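Long-range contacts in protein CsuE (Acinetobacter baumannii, PDB 6FJY), which forms the adhesive tip subunit of archaic chaperone-usher Csu pili, through which the bacterium probably attaches to surfaces and builds biofilms: residues D[35-39]-D[135-139]; D[42-48]-D[88-94]; D[116-122]-D[172-178]; D[216-220]-D[256-262]; D[232-236]-D[244-248]. Residue numbers count along the deposited sequence, not the author numbering.

Overall arrangement
The contacts fall at two ends of an elongated, largely beta chain, with contact 3 between them, its centre about 11 Å from that of the chain. Contacts 1 and 2 share one partly buried corner, their centres about 11 Å apart, where loop residues close on neighbouring strands 119-136 and 47-54 through a few backbone bonds and mixed apolar contacts; contact 2 reaches the surface. Contact 3 uses the other end of strand 119-136 and is regular antiparallel pairing. Contacts 4 and 5, both buried, with centres about 17 Å apart, touch through Arg-232 and Trp-256, and rely more on large side chains: stacked Tyr-217 and Arg-262 in one, an arginine-aspartate salt bridge beside Tyr-245 in the other.

Contact 1 (D[35-39]-D[135-139])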
# COMPACT_ATOMS: atom_id res chain seq x y z
N CYS D 35 -17.55 -18.95 17.34
CA CYS D 35 -18.49 -19.22 18.43
C CYS D 35 -18.91 -17.91 19.08
O CYS D 35 -18.05 -17.13 19.51
CB CYS D 35 -17.88 -20.16 19.47
SG CYS D 35 -17.52 -21.82 18.90
N THR D 36 -20.22 -17.66 19.13
CA THR D 36 -20.83 -16.57 19.87
C THR D 36 -21.77 -17.15 20.92
O THR D 36 -22.34 -18.23 20.75
CB THR D 36 -21.62 -15.63 18.95
OG1 THR D 36 -22.66 -16.37 18.29
CG2 THR D 36 -20.72 -14.98 17.91
N GLY D 37 -21.93 -16.42 22.03
CA GLY D 37 -22.71 -16.91 23.14
C GLY D 37 -22.04 -17.97 23.99
O GLY D 37 -22.73 -18.68 24.74
N PHE D 38 -20.72 -18.12 23.89
CA PHE D 38 -20.03 -19.07 24.74
C PHE D 38 -19.92 -18.53 26.17
O PHE D 38 -19.75 -17.33 26.39
CB PHE D 38 -18.64 -19.36 24.17
CG PHE D 38 -17.84 -18.12 23.87
CD1 PHE D 38 -17.89 -17.53 22.62
CD2 PHE D 38 -17.06 -17.53 24.85
CE1 PHE D 38 -17.18 -16.38 22.35
CE2 PHE D 38 -16.33 -16.39 24.58
CZ PHE D 38 -16.40 -15.81 23.33
N SER D 39 -20.05 -19.43 27.14
CA SER D 39 -19.87 -19.05 28.54
C SER D 39 -18.43 -18.67 28.82
O SER D 39 -17.50 -19.36 28.41
CB SER D 39 -20.23 -20.19 29.48
OG SER D 39 -19.90 -19.81 30.80
N VAL D 135 -18.65 -26.55 23.20
CA VAL D 135 -18.39 -25.26 23.83
C VAL D 135 -19.54 -24.94 24.77
O VAL D 135 -20.70 -25.01 24.35
CB VAL D 135 -18.21 -24.14 22.79
CG1 VAL D 135 -17.78 -22.85 23.47
CG2 VAL D 135 -17.21 -24.58 21.72
N PRO D 136 -19.28 -24.56 26.02
CA PRO D 136 -20.36 -24.16 26.92
C PRO D 136 -20.97 -22.84 26.50
O PRO D 136 -20.28 -21.94 26.01
CB PRO D 136 -19.67 -24.06 28.28
CG PRO D 136 -18.23 -23.82 27.95
CD PRO D 136 -17.96 -24.54 26.67
N ALA D 137 -22.28 -22.73 26.68
CA ALA D 137 -23.07 -21.57 26.30
C ALA D 137 -23.36 -20.70 27.51
O ALA D 137 -23.32 -21.15 28.66
CB ALA D 137 -24.39 -22.01 25.65
N VAL D 138 -23.64 -19.42 27.24
CA VAL D 138 -24.06 -18.54 28.33
C VAL D 138 -25.34 -19.09 28.94
O VAL D 138 -26.15 -19.75 28.27
CB VAL D 138 -24.25 -17.09 27.85
CG1 VAL D 138 -22.92 -16.41 27.69
CG2 VAL D 138 -25.02 -17.04 26.54
N ALA D 139 -25.52 -18.82 30.22
CA ALA D 139 -26.68 -19.32 30.95
C ALA D 139 -28.00 -18.77 30.40
O ALA D 139 -29.04 -19.42 30.58
CB ALA D 139 -26.54 -18.96 32.44
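The backbones of 35-39 and 135-139 meet at a single bridge, Phe-38 with Ala-137, whose CA atoms are 4.2 Å apart. Two hydrogen bonds flank it: Val-138 N gives to Gly-37 O at 2.8 Å, and Ser-39 N gives to Pro-136 O at 2.8 Å. The same two carbonyls also receive CA-H...O contacts, Ala-137 CA to Gly-37 O at 3.3 Å and Phe-38 CA to Pro-136 O at 3.1 Å, so each acceptor serves two donors. Gly-37, with phi at 76°, turns the chain after Cys-35 so that its carbonyl can face Val-138. In the Ig-like sandwich at the N-terminal end of the chain, the pairing ties the loop between strands 33-35 and 47-54 to the end of strand 119-136. Val-135 points toward the loop and supplies the apolar centre: its CG1 lies 3.7 Å from Phe-38 CB, and its CG2 lies 4.0 Å from Cys-35 SG. That sulfur is bonded to Cys-2, so the N-terminal strand is joined to the same corner. The CA-CB bond of Phe-38 leads away from 135-139, and its ring meets Phe-97. Further along, Ser-39 CB packs 3.3 Å from Ala-137 O, while its OG hydrogen-bonds to Ala-41 N. Val-138 CG1 comes within 3.5 Å of Phe-38 O.

Contact 2 (D[42-48]-D[88-94]); sequences LANMTYL and MSSFTLV
Sulfur and aromatic ring meet at the exposed side of this contact: Met-45 SD lies 3.9 Å from the centroid of the Phe-91 ring, obliquely, and Met-45 CB sits over the ring face at 4.3 Å, a Met-aromatic and CH-pi pair. The backbones behind it form a single antiparallel bridge in the N-terminal Ig-like sandwich, where the loop after strand 85-87 runs beside the start of strand 47-54. Thr-46 and Ser-90 are the hydrogen-bonded pair, CA-CA 5.6 Å; Thr-46 N gives to Ser-90 O at 3.0 Å, and Ser-90 N returns a weak bond to Thr-46 O at 3.3 Å. Met-88 N then bonds Leu-48 O at 2.7 Å. Met-45 is t, p, t along chi1 to chi3; Phe-91 is m with chi2 83°. Ser-90 OG accepts from Thr-92 N at 3.1 Å, an ST turn that leads into the 3-10 segment at 93-94. Thr-46 (chi1 m) has OG1 3.4 Å from Val-94 CG1. On the buried side, Leu-48 CB packs on Leu-93 CD2 at 3.5 Å; at the exposed end Leu-42, with phi 64°, sends CD2 to Val-94 CG2 at 3.8 Å. Ser-89 OG, also bonded to Asp-87, accepts from Leu-48 N at 3.1 Å.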
# COMPACT_ATOMS: atom_id res chain seq x y z
N LEU D 42 -15.86 -20.37 32.81
CA LEU D 42 -14.73 -21.28 32.96
C LEU D 42 -15.06 -22.47 33.85
O LEU D 42 -14.15 -23.18 34.29
CB LEU D 42 -13.47 -20.55 33.47
CG LEU D 42 -13.13 -19.24 32.73
CD1 LEU D 42 -11.73 -18.73 33.12
CD2 LEU D 42 -13.25 -19.38 31.22
N ALA D 43 -16.34 -22.71 34.12
CA ALA D 43 -16.74 -23.80 35.00
C ALA D 43 -16.78 -25.14 34.29
O ALA D 43 -16.73 -26.18 34.95
CB ALA D 43 -18.10 -23.50 35.61
N ASN D 44 -16.88 -25.13 32.97
CA ASN D 44 -17.03 -26.34 32.19
C ASN D 44 -16.01 -26.34 31.07
O ASN D 44 -15.81 -25.32 30.39
CB ASN D 44 -18.46 -26.47 31.63
CG ASN D 44 -19.51 -26.57 32.73
OD1 ASN D 44 -19.33 -27.29 33.70
ND2 ASN D 44 -20.59 -25.82 32.58
N MET D 45 -15.36 -27.48 30.90
CA MET D 45 -14.31 -27.63 29.91
C MET D 45 -14.82 -27.26 28.52
O MET D 45 -15.94 -27.60 28.14
CB MET D 45 -13.81 -29.07 29.90
CG MET D 45 -12.59 -29.32 29.06
SD MET D 45 -11.10 -28.81 29.91
CE MET D 45 -9.97 -29.93 29.13
N THR D 46 -13.99 -26.55 27.77
CA THR D 46 -14.25 -26.33 26.36
C THR D 46 -13.46 -27.37 25.59
O THR D 46 -12.23 -27.29 25.52
CB THR D 46 -13.87 -24.92 25.94
OG1 THR D 46 -14.49 -23.96 26.81
CG2 THR D 46 -14.28 -24.67 24.49
N TYR D 47 -14.15 -28.37 25.04
CA TYR D 47 -13.48 -29.37 24.23
C TYR D 47 -13.36 -28.87 22.80
O TYR D 47 -14.33 -28.38 22.23
CB TYR D 47 -14.22 -30.70 24.26
CG TYR D 47 -14.29 -31.36 25.61
CD1 TYR D 47 -13.25 -32.14 26.09
CD2 TYR D 47 -15.41 -31.20 26.41
CE1 TYR D 47 -13.32 -32.75 27.34
CE2 TYR D 47 -15.50 -31.81 27.65
CZ TYR D 47 -14.45 -32.58 28.11
OH TYR D 47 -14.56 -33.16 29.34
N LEU D 48 -12.15 -28.99 22.25
CA LEU D 48 -11.91 -28.61 20.87
C LEU D 48 -10.63 -29.28 20.40
O LEU D 48 -9.56 -29.04 20.98
CB LEU D 48 -11.80 -27.09 20.72
CG LEU D 48 -11.98 -26.55 19.30
CD1 LEU D 48 -12.54 -25.15 19.36
CD2 LEU D 48 -10.66 -26.55 18.53
N MET D 88 -7.01 -28.61 21.74
CA MET D 88 -6.96 -27.34 22.45
C MET D 88 -7.81 -27.33 23.71
O MET D 88 -7.95 -26.27 24.33
CB MET D 88 -7.43 -26.21 21.54
CG MET D 88 -6.65 -26.05 20.25
SD MET D 88 -7.33 -24.66 19.35
CE MET D 88 -6.00 -24.38 18.21
N SER D 89 -8.38 -28.47 24.11
CA SER D 89 -9.32 -28.50 25.22
C SER D 89 -8.71 -27.90 26.48
O SER D 89 -7.71 -28.40 27.00
CB SER D 89 -9.78 -29.93 25.49
OG SER D 89 -10.45 -30.47 24.37
N SER D 90 -9.32 -26.83 26.96
CA SER D 90 -9.00 -26.25 28.25
C SER D 90 -10.24 -25.54 28.76
O SER D 90 -11.22 -25.37 28.04
CB SER D 90 -7.83 -25.27 28.18
OG SER D 90 -8.28 -24.00 27.75
N PHE D 91 -10.19 -25.14 30.03
CA PHE D 91 -11.28 -24.39 30.61
C PHE D 91 -11.29 -22.93 30.16
O PHE D 91 -12.30 -22.26 30.33
CB PHE D 91 -11.22 -24.47 32.13
CG PHE D 91 -11.63 -25.80 32.68
CD1 PHE D 91 -10.74 -26.85 32.74
CD2 PHE D 91 -12.92 -26.01 33.14
CE1 PHE D 91 -11.12 -28.08 33.25
CE2 PHE D 91 -13.30 -27.22 33.66
CZ PHE D 91 -12.40 -28.26 33.71
N THR D 92 -10.18 -22.46 29.60
CA THR D 92 -9.98 -21.06 29.23
C THR D 92 -9.97 -20.83 27.73
O THR D 92 -9.81 -19.69 27.28
CB THR D 92 -8.65 -20.53 29.82
OG1 THR D 92 -7.56 -21.00 29.01
CG2 THR D 92 -8.45 -21.02 31.25
N LEU D 93 -10.13 -21.90 26.93
CA LEU D 93 -10.09 -21.80 25.48
C LEU D 93 -11.10 -20.82 24.92
O LEU D 93 -10.89 -20.27 23.83
CB LEU D 93 -10.34 -23.19 24.88
CG LEU D 93 -10.25 -23.30 23.37
CD1 LEU D 93 -8.92 -22.75 22.88
CD2 LEU D 93 -10.40 -24.75 22.98
N VAL D 94 -12.20 -20.59 25.64
CA VAL D 94 -13.26 -19.72 25.14
C VAL D 94 -12.75 -18.30 24.93
O VAL D 94 -13.27 -17.57 24.08
CB VAL D 94 -14.48 -19.75 26.08
CG1 VAL D 94 -15.43 -20.88 25.67
CG2 VAL D 94 -14.04 -19.93 27.52

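Contact 3 (D[116-122]-D[172-178]); sequences VSPGVYQ and SLSITVL
Four backbone hydrogen bonds join the segments in two reciprocal pairs. Gly-119 N to Val-177 O and Val-177 N to Gly-119 O both measure 2.9 Å; Tyr-121 N to Ile-175 O is 2.8 Å and Ile-175 N to Tyr-121 O is 2.9 Å. The non-hydrogen-bonded pairs are Val-120 with Thr-176, CA-CA 4.5 Å, and Gln-122 with Ser-174, 4.7 Å. The axes of 119-122 and 172-178 approach to 4.7 Å, their directions at 157°. Gly-119 is extended at phi 153°, psi -179°, angles that call for glycine. Before it, the chain turns back so that Tyr-121 OH donates to Ser-117 O at 2.6 Å. On the face of Tyr-121, Ile-175 and Val-177, the tyrosine (chi1 m) puts CD1 3.6 Å from Val-177 CG2, which also meets Val-116 CG1 at 3.9 Å; Leu-68 packs over this face. On the other face, Val-120 touches Ile-229 of the CsuC chain. The contact thus pairs long strands 119-136 and 167-184 in the Ig-like sandwich, where 167-184 also pairs with parallel strand 9-15.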
# COMPACT_ATOMS: atom_id res chain seq x y z
N VAL D 116 10.07 -10.67 -3.46
CA VAL D 116 9.12 -11.05 -4.50
C VAL D 116 8.45 -9.80 -5.06
O VAL D 116 8.40 -8.75 -4.41
CB VAL D 116 8.07 -12.05 -3.96
CG1 VAL D 116 6.81 -11.33 -3.47
CG2 VAL D 116 7.74 -13.08 -5.00
N SER D 117 7.94 -9.92 -6.28
CA SER D 117 7.34 -8.78 -6.96
C SER D 117 5.95 -8.47 -6.39
O SER D 117 5.29 -9.36 -5.85
CB SER D 117 7.23 -9.05 -8.46
OG SER D 117 6.37 -10.14 -8.72
N PRO D 118 5.51 -7.22 -6.47
CA PRO D 118 4.15 -6.90 -6.04
C PRO D 118 3.13 -7.61 -6.92
O PRO D 118 3.34 -7.84 -8.11
CB PRO D 118 4.06 -5.38 -6.20
CG PRO D 118 5.46 -4.91 -6.26
CD PRO D 118 6.25 -6.02 -6.89
N GLY D 119 2.01 -7.96 -6.31
CA GLY D 119 0.96 -8.70 -6.97
C GLY D 119 0.19 -9.51 -5.95
O GLY D 119 0.45 -9.46 -4.75
N VAL D 120 -0.79 -10.25 -6.46
CA VAL D 120 -1.59 -11.12 -5.60
C VAL D 120 -0.97 -12.51 -5.60
O VAL D 120 -0.46 -12.99 -6.61
CB VAL D 120 -3.06 -11.15 -6.05
CG1 VAL D 120 -3.19 -11.79 -7.43
CG2 VAL D 120 -3.89 -11.90 -5.03
N TYR D 121 -0.99 -13.14 -4.43
CA TYR D 121 -0.33 -14.42 -4.21
C TYR D 121 -1.33 -15.35 -3.54
O TYR D 121 -1.64 -15.19 -2.36
CB TYR D 121 0.94 -14.24 -3.38
CG TYR D 121 2.08 -13.61 -4.17
CD1 TYR D 121 2.05 -12.26 -4.50
CD2 TYR D 121 3.17 -14.36 -4.57
CE1 TYR D 121 3.08 -11.68 -5.23
CE2 TYR D 121 4.20 -13.78 -5.29
CZ TYR D 121 4.15 -12.44 -5.62
OH TYR D 121 5.18 -11.87 -6.34
N GLN D 122 -1.84 -16.32 -4.31
CA GLN D 122 -2.93 -17.17 -3.87
C GLN D 122 -2.37 -18.49 -3.36
O GLN D 122 -1.55 -19.12 -4.03
CB GLN D 122 -3.90 -17.43 -5.02
CG GLN D 122 -5.20 -18.09 -4.58
CD GLN D 122 -6.05 -17.17 -3.73
OE1 GLN D 122 -6.73 -17.61 -2.81
NE2 GLN D 122 -6.03 -15.88 -4.05
N SER D 172 -10.29 -19.70 1.59
CA SER D 172 -9.18 -19.37 0.71
C SER D 172 -8.31 -18.31 1.37
O SER D 172 -8.82 -17.32 1.91
CB SER D 172 -9.68 -18.87 -0.64
OG SER D 172 -8.60 -18.37 -1.41
N LEU D 173 -7.00 -18.52 1.33
CA LEU D 173 -6.04 -17.59 1.88
C LEU D 173 -5.30 -16.90 0.74
O LEU D 173 -4.90 -17.55 -0.23
CB LEU D 173 -5.04 -18.30 2.80
CG LEU D 173 -5.42 -18.65 4.25
CD1 LEU D 173 -6.80 -19.28 4.36
CD2 LEU D 173 -4.37 -19.57 4.83
N SER D 174 -5.12 -15.59 0.86
CA SER D 174 -4.45 -14.80 -0.15
C SER D 174 -3.56 -13.77 0.52
O SER D 174 -3.84 -13.30 1.62
CB SER D 174 -5.46 -14.11 -1.08
OG SER D 174 -4.80 -13.46 -2.15
N ILE D 175 -2.46 -13.44 -0.17
CA ILE D 175 -1.48 -12.47 0.30
C ILE D 175 -1.22 -11.49 -0.83
O ILE D 175 -0.85 -11.90 -1.94
CB ILE D 175 -0.17 -13.14 0.74
CG1 ILE D 175 -0.41 -14.09 1.91
CG2 ILE D 175 0.90 -12.09 1.08
CD1 ILE D 175 0.81 -14.95 2.24
N THR D 176 -1.40 -10.20 -0.56
CA THR D 176 -1.19 -9.16 -1.55
C THR D 176 0.08 -8.39 -1.19
O THR D 176 0.13 -7.69 -0.18
CB THR D 176 -2.39 -8.21 -1.62
OG1 THR D 176 -3.56 -8.95 -2.02
CG2 THR D 176 -2.13 -7.12 -2.63
N VAL D 177 1.10 -8.54 -2.03
CA VAL D 177 2.36 -7.83 -1.90
C VAL D 177 2.22 -6.50 -2.60
O VAL D 177 1.86 -6.44 -3.79
CB VAL D 177 3.51 -8.66 -2.50
CG1 VAL D 177 4.84 -8.02 -2.22
CG2 VAL D 177 3.46 -10.10 -1.96
N LEU D 178 2.51 -5.39 -1.87
CA LEU D 178 2.28 -4.04 -2.34
C LEU D 178 3.56 -3.41 -2.84
O LEU D 178 4.64 -3.69 -2.32
CB LEU D 178 1.69 -3.17 -1.23
CG LEU D 178 0.30 -3.58 -0.76
CD1 LEU D 178 -0.14 -2.73 0.41
CD2 LEU D 178 -0.68 -3.46 -1.90

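Contact 4 (D[216-220]-D[256-262])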
# COMPACT_ATOMS: atom_id res chain seq x y z
N TYR D 216 8.26 6.39 -10.92
CA TYR D 216 8.00 7.64 -10.22
C TYR D 216 8.81 8.74 -10.87
O TYR D 216 9.77 8.49 -11.60
CB TYR D 216 8.35 7.56 -8.74
CG TYR D 216 9.77 7.12 -8.52
CD1 TYR D 216 10.07 5.76 -8.41
CD2 TYR D 216 10.82 8.03 -8.43
CE1 TYR D 216 11.36 5.33 -8.22
CE2 TYR D 216 12.12 7.60 -8.24
CZ TYR D 216 12.38 6.24 -8.13
OH TYR D 216 13.65 5.78 -7.94
N TYR D 217 8.41 9.97 -10.58
CA TYR D 217 9.15 11.17 -10.92
C TYR D 217 9.68 11.81 -9.64
O TYR D 217 9.01 11.79 -8.60
CB TYR D 217 8.27 12.16 -11.68
CG TYR D 217 7.88 11.73 -13.08
CD1 TYR D 217 8.78 11.81 -14.14
CD2 TYR D 217 6.59 11.26 -13.35
CE1 TYR D 217 8.42 11.42 -15.42
CE2 TYR D 217 6.22 10.87 -14.64
CZ TYR D 217 7.14 10.96 -15.66
OH TYR D 217 6.79 10.58 -16.93
N VAL D 218 10.88 12.36 -9.72
CA VAL D 218 11.52 13.08 -8.63
C VAL D 218 11.64 14.53 -9.04
O VAL D 218 12.30 14.85 -10.04
CB VAL D 218 12.90 12.49 -8.28
CG1 VAL D 218 13.38 13.06 -6.97
CG2 VAL D 218 12.84 10.99 -8.21
N SER D 219 11.03 15.42 -8.27
CA SER D 219 11.12 16.85 -8.52
C SER D 219 11.66 17.56 -7.29
O SER D 219 11.55 17.08 -6.15
CB SER D 219 9.76 17.44 -8.90
OG SER D 219 9.30 16.89 -10.12
N LEU D 220 12.26 18.73 -7.53
CA LEU D 220 12.77 19.59 -6.47
C LEU D 220 12.16 20.97 -6.63
O LEU D 220 12.14 21.52 -7.73
CB LEU D 220 14.31 19.68 -6.49
CG LEU D 220 15.15 18.41 -6.33
CD1 LEU D 220 16.61 18.78 -6.27
CD2 LEU D 220 14.75 17.60 -5.11
N TRP D 256 17.73 20.62 -12.13
CA TRP D 256 16.84 19.69 -11.44
C TRP D 256 15.82 20.52 -10.67
O TRP D 256 16.13 21.07 -9.61
CB TRP D 256 17.61 18.76 -10.51
CG TRP D 256 16.83 17.62 -9.99
CD1 TRP D 256 15.53 17.31 -10.28
CD2 TRP D 256 17.30 16.60 -9.11
NE1 TRP D 256 15.17 16.16 -9.63
CE2 TRP D 256 16.24 15.70 -8.90
CE3 TRP D 256 18.53 16.36 -8.48
CZ2 TRP D 256 16.35 14.59 -8.08
CZ3 TRP D 256 18.64 15.24 -7.66
CH2 TRP D 256 17.56 14.37 -7.47
N GLY D 257 14.62 20.64 -11.23
CA GLY D 257 13.53 21.36 -10.61
C GLY D 257 12.27 20.52 -10.69
O GLY D 257 12.28 19.32 -10.46
N SER D 258 11.17 21.18 -11.04
CA SER D 258 9.88 20.53 -11.25
C SER D 258 9.45 20.71 -12.70
O SER D 258 10.18 21.24 -13.54
CB SER D 258 8.82 21.09 -10.29
OG SER D 258 8.60 22.46 -10.52
N GLY D 259 8.23 20.26 -12.99
CA GLY D 259 7.68 20.30 -14.32
C GLY D 259 8.57 19.65 -15.36
O GLY D 259 8.79 18.44 -15.34
N ASN D 260 9.11 20.47 -16.26
CA ASN D 260 9.96 20.00 -17.34
C ASN D 260 11.39 19.71 -16.89
O ASN D 260 12.18 19.21 -17.69
CB ASN D 260 9.97 21.04 -18.47
CG ASN D 260 8.60 21.70 -18.66
OD1 ASN D 260 7.79 21.78 -17.73
ND2 ASN D 260 8.33 22.16 -19.88
N GLU D 261 11.72 19.99 -15.62
CA GLU D 261 13.04 19.75 -15.06
C GLU D 261 13.06 18.58 -14.08
O GLU D 261 14.05 18.42 -13.36
CB GLU D 261 13.56 21.01 -14.37
CG GLU D 261 13.78 22.19 -15.29
CD GLU D 261 14.15 23.44 -14.53
OE1 GLU D 261 14.05 23.43 -13.29
OE2 GLU D 261 14.53 24.43 -15.18
N ARG D 262 12.00 17.78 -14.05
CA ARG D 262 11.94 16.64 -13.15
C ARG D 262 12.89 15.54 -13.64
O ARG D 262 13.60 15.68 -14.64
CB ARG D 262 10.51 16.12 -13.05
CG ARG D 262 9.92 15.67 -14.37
CD ARG D 262 8.45 15.34 -14.25
NE ARG D 262 7.88 14.96 -15.54
CZ ARG D 262 6.60 14.64 -15.74
NH1 ARG D 262 5.75 14.64 -14.72
NH2 ARG D 262 6.18 14.32 -16.95
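Segment 256-262 is a loop folded against strand 217-220 of the C-terminal Ig-like domain. Trp-256 comes first: its indole NE1 donates to Val-218 O at 3.2 Å, and Leu-220 CG lies over the five-membered ring, 3.8 Å from its centroid, a CH-pi contact. Val-218 CG1 meets Trp-256 CZ2 at 3.5 Å. Gly-257 O then accepts from Leu-220 N at 3.0 Å; a CB on Gly-257 would run into Glu-261 OE1 at 2.2 Å. Ser-258 packs its CB 4.0 Å from Ser-219 CB and begins a tight turn in which Glu-261 N bonds Ser-258 O at 2.9 Å. Glu-261 O accepts from Gly-257 N at 3.1 Å, closing the loop. Arg-262, extended beyond a p chi1, returns to the strand, its CB 3.3 Å from Ser-219 OG. Its guanidinium lies flat on Tyr-217, whose OH bonds Phe-194 O of the CsuC chain. In this stacked cation-pi contact the planes differ by 5°, and Arg-262 CZ stands 3.7 Å from the Tyr-217 ring centroid.

Contact 5 (D[232-236]-D[244-248])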
# COMPACT_ATOMS: atom_id res chain seq x y z
N ARG D 232 16.65 29.82 -6.47
CA ARG D 232 16.99 29.27 -5.15
C ARG D 232 18.03 30.13 -4.46
O ARG D 232 18.89 30.72 -5.10
CB ARG D 232 17.52 27.84 -5.27
CG ARG D 232 16.49 26.79 -5.67
CD ARG D 232 17.15 25.63 -6.42
NE ARG D 232 16.18 24.59 -6.75
CZ ARG D 232 16.36 23.65 -7.67
NH1 ARG D 232 17.49 23.60 -8.36
NH2 ARG D 232 15.41 22.75 -7.89
N ALA D 233 17.95 30.19 -3.13
CA ALA D 233 18.91 30.95 -2.35
C ALA D 233 18.93 30.39 -0.93
O ALA D 233 17.93 29.87 -0.44
CB ALA D 233 18.58 32.45 -2.35
N MET D 234 20.09 30.48 -0.29
CA MET D 234 20.26 30.08 1.09
C MET D 234 20.17 31.33 1.96
O MET D 234 20.98 32.25 1.81
CB MET D 234 21.60 29.38 1.31
CG MET D 234 21.76 28.12 0.50
SD MET D 234 23.45 27.78 0.04
CE MET D 234 23.98 27.01 1.53
N LYS D 235 19.18 31.38 2.83
CA LYS D 235 19.01 32.54 3.68
C LYS D 235 20.00 32.46 4.83
O LYS D 235 20.34 31.38 5.31
CB LYS D 235 17.58 32.63 4.21
CG LYS D 235 17.29 33.84 5.07
CD LYS D 235 15.93 33.69 5.75
CE LYS D 235 15.93 34.24 7.17
NZ LYS D 235 16.21 35.70 7.22
N SER D 236 20.49 33.62 5.25
CA SER D 236 21.39 33.69 6.40
C SER D 236 20.64 33.33 7.68
O SER D 236 19.42 33.53 7.79
CB SER D 236 21.98 35.08 6.53
OG SER D 236 20.98 35.99 6.93
N LYS D 244 22.58 32.96 -3.33
CA LYS D 244 21.89 32.27 -4.41
C LYS D 244 22.64 31.00 -4.81
O LYS D 244 23.87 30.96 -4.78
CB LYS D 244 21.74 33.19 -5.62
CG LYS D 244 20.88 34.42 -5.37
CD LYS D 244 20.95 35.41 -6.53
CE LYS D 244 20.15 36.67 -6.21
NZ LYS D 244 20.23 37.69 -7.29
N TYR D 245 21.89 29.97 -5.20
CA TYR D 245 22.50 28.71 -5.61
C TYR D 245 21.56 27.99 -6.57
O TYR D 245 20.45 28.45 -6.85
CB TYR D 245 22.83 27.85 -4.39
CG TYR D 245 21.61 27.21 -3.77
CD1 TYR D 245 20.84 27.89 -2.85
CD2 TYR D 245 21.23 25.91 -4.11
CE1 TYR D 245 19.72 27.31 -2.28
CE2 TYR D 245 20.12 25.32 -3.55
CZ TYR D 245 19.36 26.03 -2.64
OH TYR D 245 18.25 25.45 -2.09
N ASP D 246 22.02 26.85 -7.08
CA ASP D 246 21.14 25.95 -7.81
C ASP D 246 21.67 24.52 -7.66
O ASP D 246 22.72 24.28 -7.05
CB ASP D 246 21.02 26.34 -9.29
CG ASP D 246 19.61 26.12 -9.85
OD1 ASP D 246 19.13 24.98 -9.82
OD2 ASP D 246 18.99 27.10 -10.33
N ILE D 247 20.91 23.58 -8.20
CA ILE D 247 21.22 22.16 -8.15
C ILE D 247 21.19 21.63 -9.58
O ILE D 247 20.31 21.98 -10.37
CB ILE D 247 20.21 21.39 -7.27
CG1 ILE D 247 20.23 21.89 -5.83
CG2 ILE D 247 20.48 19.90 -7.31
CD1 ILE D 247 19.15 21.27 -5.00
N PHE D 248 22.15 20.77 -9.91
CA PHE D 248 22.30 20.29 -11.27
C PHE D 248 22.41 18.77 -11.30
O PHE D 248 23.10 18.18 -10.47
CB PHE D 248 23.51 20.95 -11.95
CG PHE D 248 23.35 22.44 -12.10
CD1 PHE D 248 23.91 23.31 -11.18
CD2 PHE D 248 22.59 22.96 -13.13
CE1 PHE D 248 23.73 24.68 -11.31
CE2 PHE D 248 22.41 24.32 -13.27
CZ PHE D 248 22.98 25.18 -12.36
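Arg-232 and Tyr-245 carry most of this contact, which lies in the antiparallel beta hairpin of strands 233-236 and 242-249 within the Ig-like fold. The axes of 233-236 and 244-248 run at 140° and approach to 5.1 Å. The one bridge is the non-hydrogen-bonded pair Ala-233 with Lys-244, CA-CA 3.9 Å, and beside it Tyr-245 N donates to Arg-232 O at 3.1 Å. Arg-232, the most covered residue, then reaches along the other strand. Its CB sits over the face of the Tyr-245 ring, 3.8 Å from the centroid, as a CH-pi contact, and its guanidinium also bonds the carbonyls of Trp-256 and Asn-221, so the arginine ties the hairpin to the loop near strand 217-220. Tyr-245, with chi1 p, lays its ring between the arginine and Met-234, whose CG is 3.5 Å from Tyr-245 CD1; Met-234 SD makes an oblique Met-aromatic contact, 4.5 Å from the ring centroid. The phenol OH bonds Asp-304, and the ring also packs on Val-110 of the CsuC chain. Asp-246 takes part through both oxygens: OD2 pairs with Arg-255, while Asp-246 OD1 accepts from Ile-247 N at 2.8 Å and forms a salt bridge with Arg-232 NH1 at 2.6 Å.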